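Local coordinates for protein FOKI restriction endonuclease (Planomicrobium okeanokoites, PDB 2FOK) that recognises a specific DNA site and cuts the DNA as a type IIS restriction endonuclease that relies on metal ions for hydrolysis, at residues Arg6-Val11 and Gly109-Ala114; His115-Ile120 and Glu154-Tyr159; Glu392-Leu397 and Glu407-Ile412. One frame throughout, in Å; residues are numbered along the deposited sequence.

Interaction 1: residues Arg6-Val11 and Gly109-Ala114; sequences RTFGWV and GFLRWA
R112 extends from its helix to the N-terminal loop and reaches the carbonyl oxygen of W10 at the edge of its guanidinium group. Two hydrogen bonds share this acceptor: NH2 lies 2.8 Å from W10 O and NE 3.0 Å from W10 O. Both are weak, bent to N-H...O angles of 128° and 125°, as expected where two donors converge on one oxygen. A second carbonyl approaches differently, T7 O sitting 3.5 Å above the guanidinium plane and over its centre. The T7 methyl, CG2, adds a contact of 3.5 Å to R112 NH2. What brings the guanidinium back to the loop is a bend in the arginine chain at chi3 (75°). Packing contacts flank this polar centre. The ring of F8 turns its edge to L111 CD2, 3.9 Å from F8 CE1, and to R112 CG. V11 sets its CG1 methyl on a carbonyl oxygen, 3.5 Å from G109 O, and its CG2 4.4 Å from W113 CB. Further out, T7 OG1 is bonded to R307 and W10 NE1 to the carbonyl of M295, which probably help hold the loop at T7 and W10. Within recognition subdomain 1, helix 104-116 is thus covered by this loop, while W113 packs on L20 of helix 17-24, L111 on helix 68-72, and F8 meets Y122 of strand 120-123 edge-to-face.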
# COMPACT_ATOMS: atom_id res chain seq x y z
N ARG A 6 0.24 17.47 3.81
CA ARG A 6 -0.34 16.44 4.65
C ARG A 6 -0.76 15.26 3.79
O ARG A 6 -0.62 15.29 2.56
CB ARG A 6 -1.56 17.01 5.40
CG ARG A 6 -1.28 18.24 6.26
CD ARG A 6 -0.26 17.90 7.36
NE ARG A 6 0.13 19.08 8.14
CZ ARG A 6 1.04 19.06 9.12
NH1 ARG A 6 1.65 17.93 9.44
NH2 ARG A 6 1.33 20.19 9.77
N THR A 7 -1.26 14.22 4.44
CA THR A 7 -1.70 13.00 3.78
C THR A 7 -2.95 12.52 4.51
O THR A 7 -2.92 12.34 5.72
CB THR A 7 -0.60 11.91 3.89
OG1 THR A 7 0.56 12.34 3.15
CG2 THR A 7 -1.11 10.58 3.33
N PHE A 8 -4.05 12.32 3.78
CA PHE A 8 -5.32 11.87 4.38
C PHE A 8 -6.02 10.82 3.53
O PHE A 8 -5.59 10.50 2.42
CB PHE A 8 -6.32 13.03 4.52
CG PHE A 8 -5.80 14.21 5.28
CD1 PHE A 8 -5.43 14.10 6.62
CD2 PHE A 8 -5.73 15.46 4.66
CE1 PHE A 8 -5.00 15.21 7.33
CE2 PHE A 8 -5.30 16.58 5.36
CZ PHE A 8 -4.93 16.46 6.70
N GLY A 9 -7.14 10.32 4.05
CA GLY A 9 -7.95 9.35 3.34
C GLY A 9 -7.59 7.91 3.56
O GLY A 9 -8.26 7.02 3.04
N TRP A 10 -6.55 7.67 4.35
CA TRP A 10 -6.07 6.32 4.59
C TRP A 10 -5.52 6.12 6.00
O TRP A 10 -4.59 6.82 6.44
CB TRP A 10 -4.98 5.99 3.57
CG TRP A 10 -5.36 6.29 2.15
CD1 TRP A 10 -5.11 7.44 1.45
CD2 TRP A 10 -6.08 5.43 1.26
NE1 TRP A 10 -5.63 7.34 0.18
CE2 TRP A 10 -6.23 6.12 0.04
CE3 TRP A 10 -6.62 4.14 1.38
CZ2 TRP A 10 -6.90 5.57 -1.06
CZ3 TRP A 10 -7.28 3.59 0.28
CH2 TRP A 10 -7.42 4.31 -0.93
N VAL A 11 -6.09 5.16 6.72
CA VAL A 11 -5.66 4.86 8.08
C VAL A 11 -5.20 3.41 8.14
O VAL A 11 -5.83 2.53 7.57
CB VAL A 11 -6.83 5.11 9.08
CG1 VAL A 11 -6.28 5.69 10.37
CG2 VAL A 11 -7.86 6.07 8.47
N GLY A 109 -3.61 9.08 13.56
CA GLY A 109 -4.51 8.13 12.93
C GLY A 109 -5.95 8.58 13.17
O GLY A 109 -6.77 8.59 12.26
N PHE A 110 -6.23 8.95 14.42
CA PHE A 110 -7.54 9.41 14.84
C PHE A 110 -7.94 10.69 14.10
O PHE A 110 -9.11 10.88 13.78
CB PHE A 110 -7.54 9.67 16.35
CG PHE A 110 -7.88 8.47 17.19
CD1 PHE A 110 -9.13 7.86 17.08
CD2 PHE A 110 -6.95 7.93 18.07
CE1 PHE A 110 -9.45 6.74 17.85
CE2 PHE A 110 -7.26 6.82 18.84
CZ PHE A 110 -8.51 6.22 18.72
N LEU A 111 -6.98 11.56 13.85
CA LEU A 111 -7.27 12.80 13.12
C LEU A 111 -7.62 12.42 11.68
O LEU A 111 -8.61 12.90 11.11
CB LEU A 111 -6.04 13.72 13.14
CG LEU A 111 -6.12 15.07 12.42
CD1 LEU A 111 -5.76 16.19 13.36
CD2 LEU A 111 -5.18 15.08 11.23
N ARG A 112 -6.81 11.54 11.11
CA ARG A 112 -6.99 11.06 9.74
C ARG A 112 -8.31 10.33 9.60
O ARG A 112 -8.97 10.42 8.56
CB ARG A 112 -5.81 10.15 9.35
CG ARG A 112 -4.52 10.92 9.05
CD ARG A 112 -3.30 10.02 8.91
NE ARG A 112 -3.30 9.30 7.63
CZ ARG A 112 -2.22 9.05 6.89
NH1 ARG A 112 -1.02 9.46 7.29
NH2 ARG A 112 -2.35 8.39 5.75
N TRP A 113 -8.69 9.61 10.65
CA TRP A 113 -9.94 8.86 10.68
C TRP A 113 -11.17 9.81 10.73
O TRP A 113 -12.08 9.69 9.93
CB TRP A 113 -9.91 7.92 11.89
CG TRP A 113 -10.98 6.87 11.94
CD1 TRP A 113 -11.89 6.57 10.98
CD2 TRP A 113 -11.24 6.00 13.05
NE1 TRP A 113 -12.72 5.55 11.42
CE2 TRP A 113 -12.34 5.18 12.69
CE3 TRP A 113 -10.66 5.82 14.32
CZ2 TRP A 113 -12.87 4.21 13.55
CZ3 TRP A 113 -11.18 4.85 15.18
CH2 TRP A 113 -12.27 4.06 14.79
N ALA A 114 -11.17 10.76 11.66
CA ALA A 114 -12.28 11.71 11.79
C ALA A 114 -12.47 12.46 10.48
O ALA A 114 -13.59 12.66 10.01
CB ALA A 114 -12.00 12.68 12.91

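Interaction 2: residues His115-Ile120 and Glu154-Tyr159; sequences HALGFI and EAISSY
A116, the last residue of helix 104-116, and L117 just after it pack on the end of helix 146-157 and the residues that follow, where the first helix closes in a Schellman motif. G118 is the first residue to leave helical geometry; its positive phi (79°) goes with two bonds back into the last turn, from G118 N to H115 O at 3.1 Å and from F119 N to A114 O. The contact joins the sequence ranges of recognition subdomains 1 and 2, both assigned to the helix-turn-helix clan.

Apolar packing dominates. L117 lies alongside I156, both side chains pointing the same way, with L117 CD2 3.6 Å from I156 CA. The A155 methyl touches two groups of the other segment: its CB stands 3.3 Å from L117 O and 3.7 Å from F119 CZ. The same L117 O lies over the centre of one face of the F119 ring, whereas A155 CB meets that ring obliquely. F119 also stacks on Y138 of helix 133-140. A116 CB touches Y159 CE1. The tyrosine ring gets there because its CG is anti to the backbone N (chi1 -175°), and its hydroxyl bonds to the carbonyl of G9. Helix 222-236 adds W233, which touches both I156 and Y159.

Polar links are fewer, and the one joining the segments passes through water. S158 curls its hydroxyl back onto its own helix end, where A155 O accepts from both S158 N and S158 OG; the latter bond is 2.6 Å long, and its donor is tilted 17° from the carbonyl plane. A single water molecule then spans the gap, 2.7 Å from A116 O and 2.8 Å from S158 OG.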
# COMPACT_ATOMS: atom_id res chain seq x y z
N HIS A 115 -11.36 12.89 9.90
CA HIS A 115 -11.37 13.62 8.65
C HIS A 115 -11.87 12.76 7.49
O HIS A 115 -12.65 13.24 6.66
CB HIS A 115 -9.97 14.15 8.37
CG HIS A 115 -9.81 14.75 7.01
ND1 HIS A 115 -9.49 14.00 5.90
CD2 HIS A 115 -9.99 16.02 6.57
CE1 HIS A 115 -9.46 14.78 4.83
NE2 HIS A 115 -9.77 16.01 5.21
N ALA A 116 -11.44 11.50 7.43
CA ALA A 116 -11.85 10.60 6.35
C ALA A 116 -13.36 10.35 6.28
O ALA A 116 -13.93 10.28 5.19
CB ALA A 116 -11.11 9.27 6.48
N LEU A 117 -14.02 10.23 7.43
CA LEU A 117 -15.46 9.99 7.45
C LEU A 117 -16.27 11.28 7.39
O LEU A 117 -17.49 11.26 7.47
CB LEU A 117 -15.85 9.20 8.70
CG LEU A 117 -15.36 7.76 8.75
CD1 LEU A 117 -15.84 7.10 10.03
CD2 LEU A 117 -15.87 7.00 7.53
N GLY A 118 -15.57 12.41 7.27
CA GLY A 118 -16.23 13.69 7.14
C GLY A 118 -16.78 14.37 8.38
O GLY A 118 -17.66 15.23 8.25
N PHE A 119 -16.28 14.04 9.56
CA PHE A 119 -16.77 14.65 10.79
C PHE A 119 -16.07 15.97 11.09
O PHE A 119 -16.54 16.77 11.91
CB PHE A 119 -16.62 13.69 11.96
CG PHE A 119 -17.46 12.45 11.83
CD1 PHE A 119 -18.79 12.53 11.42
CD2 PHE A 119 -16.94 11.20 12.14
CE1 PHE A 119 -19.57 11.40 11.31
CE2 PHE A 119 -17.71 10.06 12.03
CZ PHE A 119 -19.03 10.16 11.62
N ILE A 120 -14.93 16.19 10.43
CA ILE A 120 -14.18 17.42 10.57
C ILE A 120 -13.64 17.72 9.17
O ILE A 120 -13.44 16.81 8.37
CB ILE A 120 -13.00 17.31 11.59
CG1 ILE A 120 -11.89 16.42 11.05
CG2 ILE A 120 -13.52 16.76 12.93
CD1 ILE A 120 -10.78 16.13 12.07
N GLU A 154 -23.75 6.60 6.94
CA GLU A 154 -23.85 7.63 5.93
C GLU A 154 -22.48 8.25 5.73
O GLU A 154 -22.09 8.58 4.62
CB GLU A 154 -24.84 8.71 6.36
CG GLU A 154 -24.61 10.04 5.67
CD GLU A 154 -25.62 10.30 4.57
OE1 GLU A 154 -26.57 9.50 4.45
OE2 GLU A 154 -25.45 11.30 3.84
N ALA A 155 -21.76 8.41 6.83
CA ALA A 155 -20.42 8.97 6.80
C ALA A 155 -19.50 8.09 5.96
O ALA A 155 -18.80 8.58 5.07
CB ALA A 155 -19.88 9.08 8.22
N ILE A 156 -19.51 6.79 6.23
CA ILE A 156 -18.66 5.86 5.50
C ILE A 156 -19.04 5.69 4.03
O ILE A 156 -18.19 5.31 3.22
CB ILE A 156 -18.63 4.45 6.18
CG1 ILE A 156 -17.24 3.84 6.02
CG2 ILE A 156 -19.73 3.54 5.59
CD1 ILE A 156 -16.98 2.54 6.82
N SER A 157 -20.29 5.96 3.70
CA SER A 157 -20.76 5.83 2.31
C SER A 157 -20.20 6.95 1.42
O SER A 157 -20.21 6.85 0.20
CB SER A 157 -22.28 5.83 2.27
OG SER A 157 -22.80 4.68 2.93
N SER A 158 -19.73 8.02 2.06
CA SER A 158 -19.14 9.16 1.36
C SER A 158 -17.63 8.96 1.27
O SER A 158 -16.89 9.84 0.80
CB SER A 158 -19.41 10.44 2.14
OG SER A 158 -18.59 10.48 3.30
N TYR A 159 -17.18 7.79 1.74
CA TYR A 159 -15.76 7.40 1.76
C TYR A 159 -15.51 6.39 0.63
O TYR A 159 -15.89 5.23 0.73
CB TYR A 159 -15.47 6.79 3.14
CG TYR A 159 -14.01 6.45 3.38
CD1 TYR A 159 -13.02 7.41 3.22
CD2 TYR A 159 -13.63 5.14 3.67
CE1 TYR A 159 -11.69 7.07 3.35
CE2 TYR A 159 -12.29 4.80 3.80
CZ TYR A 159 -11.33 5.77 3.63
OH TYR A 159 -10.00 5.44 3.73
O HOH W 1 -15.81 11.10 3.36

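Interaction 3: residues Glu392-Leu397 and Glu407-Ile412; sequences EKKSEL and EYIELI
The carboxylate of E410 receives K394 on the syn side of OE1, with K394 NZ 3.0 Å from E410 OE1 and 16° out of the carboxylate plane. The pair is both a hydrogen bond and a salt bridge; the other oxygen, E410 OE2, has a long, weak ion pair with R398. The second flat group, the ring of Y408, takes no part in the contact: E407 CG lies above one face, offset toward the rim, and F431 meets the ring edge-to-face.

K394 NZ also forms salt bridges to E413 and E391, so three carboxylates surround one ammonium group, which would probably stabilise its positive charge in this buried setting. With a methionine in its place, E410, E413 and E391 would probably be left close together without their shared cation. The lysine's aliphatic part does separate work: it crosses I409 at about a right angle, K394 CB lying 3.2 Å from I409 CD1. That is tighter than normal carbon packing, and I409 has both torsions away from staggered values (chi1 91°, chi2 96°), so local strain or coordinate error is possible. Alongside, K393 CD touches I412 CG2 at 3.6 Å.

Helix 548-560 backs the pair, with V548 against I412. Beyond the two segments, L300 touches K394, E189 touches E410 and T343 bonds S395. Both segments lie in the cleavage domain of the PD-(D/E)XK clan, yet touch residues of the recognition region, consistent with a nuclease domain docked against its DNA-binding partner.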
# COMPACT_ATOMS: atom_id res chain seq x y z
N GLU A 392 9.91 10.33 -14.27
CA GLU A 392 10.12 10.42 -15.71
C GLU A 392 10.52 9.02 -16.21
O GLU A 392 10.12 8.59 -17.30
CB GLU A 392 11.22 11.44 -16.02
CG GLU A 392 11.21 12.64 -15.09
CD GLU A 392 11.42 13.97 -15.80
OE1 GLU A 392 10.56 14.37 -16.63
OE2 GLU A 392 12.44 14.63 -15.52
N LYS A 393 11.30 8.31 -15.39
CA LYS A 393 11.73 6.96 -15.71
C LYS A 393 10.52 6.02 -15.69
O LYS A 393 10.42 5.11 -16.51
CB LYS A 393 12.76 6.48 -14.69
CG LYS A 393 13.42 5.16 -15.04
CD LYS A 393 13.90 4.44 -13.79
CE LYS A 393 14.58 5.38 -12.78
NZ LYS A 393 15.99 5.70 -13.18
N LYS A 394 9.60 6.24 -14.75
CA LYS A 394 8.39 5.42 -14.68
C LYS A 394 7.60 5.65 -15.96
O LYS A 394 7.07 4.70 -16.57
CB LYS A 394 7.52 5.84 -13.49
CG LYS A 394 8.11 5.53 -12.13
CD LYS A 394 7.28 6.20 -11.05
CE LYS A 394 7.89 6.02 -9.68
NZ LYS A 394 6.82 5.77 -8.68
N SER A 395 7.52 6.92 -16.35
CA SER A 395 6.80 7.33 -17.54
C SER A 395 7.41 6.71 -18.79
O SER A 395 6.69 6.21 -19.64
CB SER A 395 6.81 8.84 -17.65
OG SER A 395 5.52 9.32 -17.97
N GLU A 396 8.74 6.75 -18.88
CA GLU A 396 9.44 6.19 -20.03
C GLU A 396 9.13 4.71 -20.20
O GLU A 396 8.76 4.30 -21.28
CB GLU A 396 10.96 6.36 -19.89
CG GLU A 396 11.72 5.92 -21.13
CD GLU A 396 13.09 5.35 -20.82
OE1 GLU A 396 13.68 5.73 -19.78
OE2 GLU A 396 13.59 4.52 -21.62
N LEU A 397 9.25 3.94 -19.13
CA LEU A 397 9.00 2.50 -19.16
C LEU A 397 7.54 2.06 -19.33
O LEU A 397 7.28 0.92 -19.74
CB LEU A 397 9.60 1.85 -17.91
CG LEU A 397 11.12 1.95 -17.73
CD1 LEU A 397 11.51 1.39 -16.36
CD2 LEU A 397 11.83 1.19 -18.84
N GLU A 407 2.30 -2.25 -13.20
CA GLU A 407 2.51 -2.32 -11.76
C GLU A 407 3.95 -2.67 -11.38
O GLU A 407 4.46 -2.23 -10.35
CB GLU A 407 1.56 -3.37 -11.18
CG GLU A 407 1.84 -4.78 -11.68
CD GLU A 407 1.27 -5.85 -10.77
OE1 GLU A 407 1.81 -6.03 -9.66
OE2 GLU A 407 0.27 -6.50 -11.16
N TYR A 408 4.61 -3.48 -12.22
CA TYR A 408 5.99 -3.89 -11.95
C TYR A 408 6.99 -2.75 -12.09
O TYR A 408 8.07 -2.77 -11.49
CB TYR A 408 6.39 -5.04 -12.87
CG TYR A 408 5.66 -6.32 -12.55
CD1 TYR A 408 5.79 -6.92 -11.30
CD2 TYR A 408 4.78 -6.89 -13.47
CE1 TYR A 408 5.07 -8.06 -10.98
CE2 TYR A 408 4.06 -8.02 -13.16
CZ TYR A 408 4.21 -8.61 -11.91
OH TYR A 408 3.53 -9.76 -11.61
N ILE A 409 6.64 -1.75 -12.89
CA ILE A 409 7.56 -0.64 -13.06
C ILE A 409 7.70 0.11 -11.74
O ILE A 409 8.64 0.88 -11.55
CB ILE A 409 7.10 0.33 -14.19
CG1 ILE A 409 6.21 1.42 -13.61
CG2 ILE A 409 6.38 -0.44 -15.28
CD1 ILE A 409 6.98 2.69 -13.31
N GLU A 410 6.77 -0.13 -10.82
CA GLU A 410 6.80 0.52 -9.51
C GLU A 410 7.92 0.00 -8.61
O GLU A 410 8.23 0.61 -7.59
CB GLU A 410 5.45 0.34 -8.80
CG GLU A 410 4.30 1.13 -9.43
CD GLU A 410 4.53 2.64 -9.48
OE1 GLU A 410 5.31 3.19 -8.66
OE2 GLU A 410 3.92 3.30 -10.34
N LEU A 411 8.51 -1.12 -8.99
CA LEU A 411 9.60 -1.74 -8.24
C LEU A 411 10.87 -0.90 -8.30
O LEU A 411 11.76 -1.05 -7.48
CB LEU A 411 9.91 -3.12 -8.82
CG LEU A 411 8.81 -4.17 -8.90
CD1 LEU A 411 9.46 -5.54 -9.02
CD2 LEU A 411 7.94 -4.11 -7.65
N ILE A 412 10.96 -0.01 -9.29
CA ILE A 412 12.12 0.85 -9.44
C ILE A 412 12.23 1.84 -8.28
O ILE A 412 13.34 2.24 -7.88
CB ILE A 412 12.05 1.66 -10.75
CG1 ILE A 412 12.39 0.77 -11.94
CG2 ILE A 412 13.02 2.81 -10.70
CD1 ILE A 412 12.08 1.42 -13.25

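Interactions 1 and 2 form one continuous patch, their centres 11 Å apart, because both draw on helix 104-116. Two polar links connect them: A114 O to F119 N at 3.1 Å, closing the helix end, and G9 O to Y159 OH, a probable hydrogen bond whose modelled 2.4 Å is too short to be taken literally. F8 CB also packs on H115 ND1 at 3.6 Å. Interaction 3 touches neither of the others and lies across the centre of the chain. Its centre is 28 Å from that of interaction 1 and 33 Å from that of interaction 2, with nearest atoms about 14 and 20 Å apart. Interactions 1 and 2 thus belong to the recognition region, and interaction 3 to the cleavage domain.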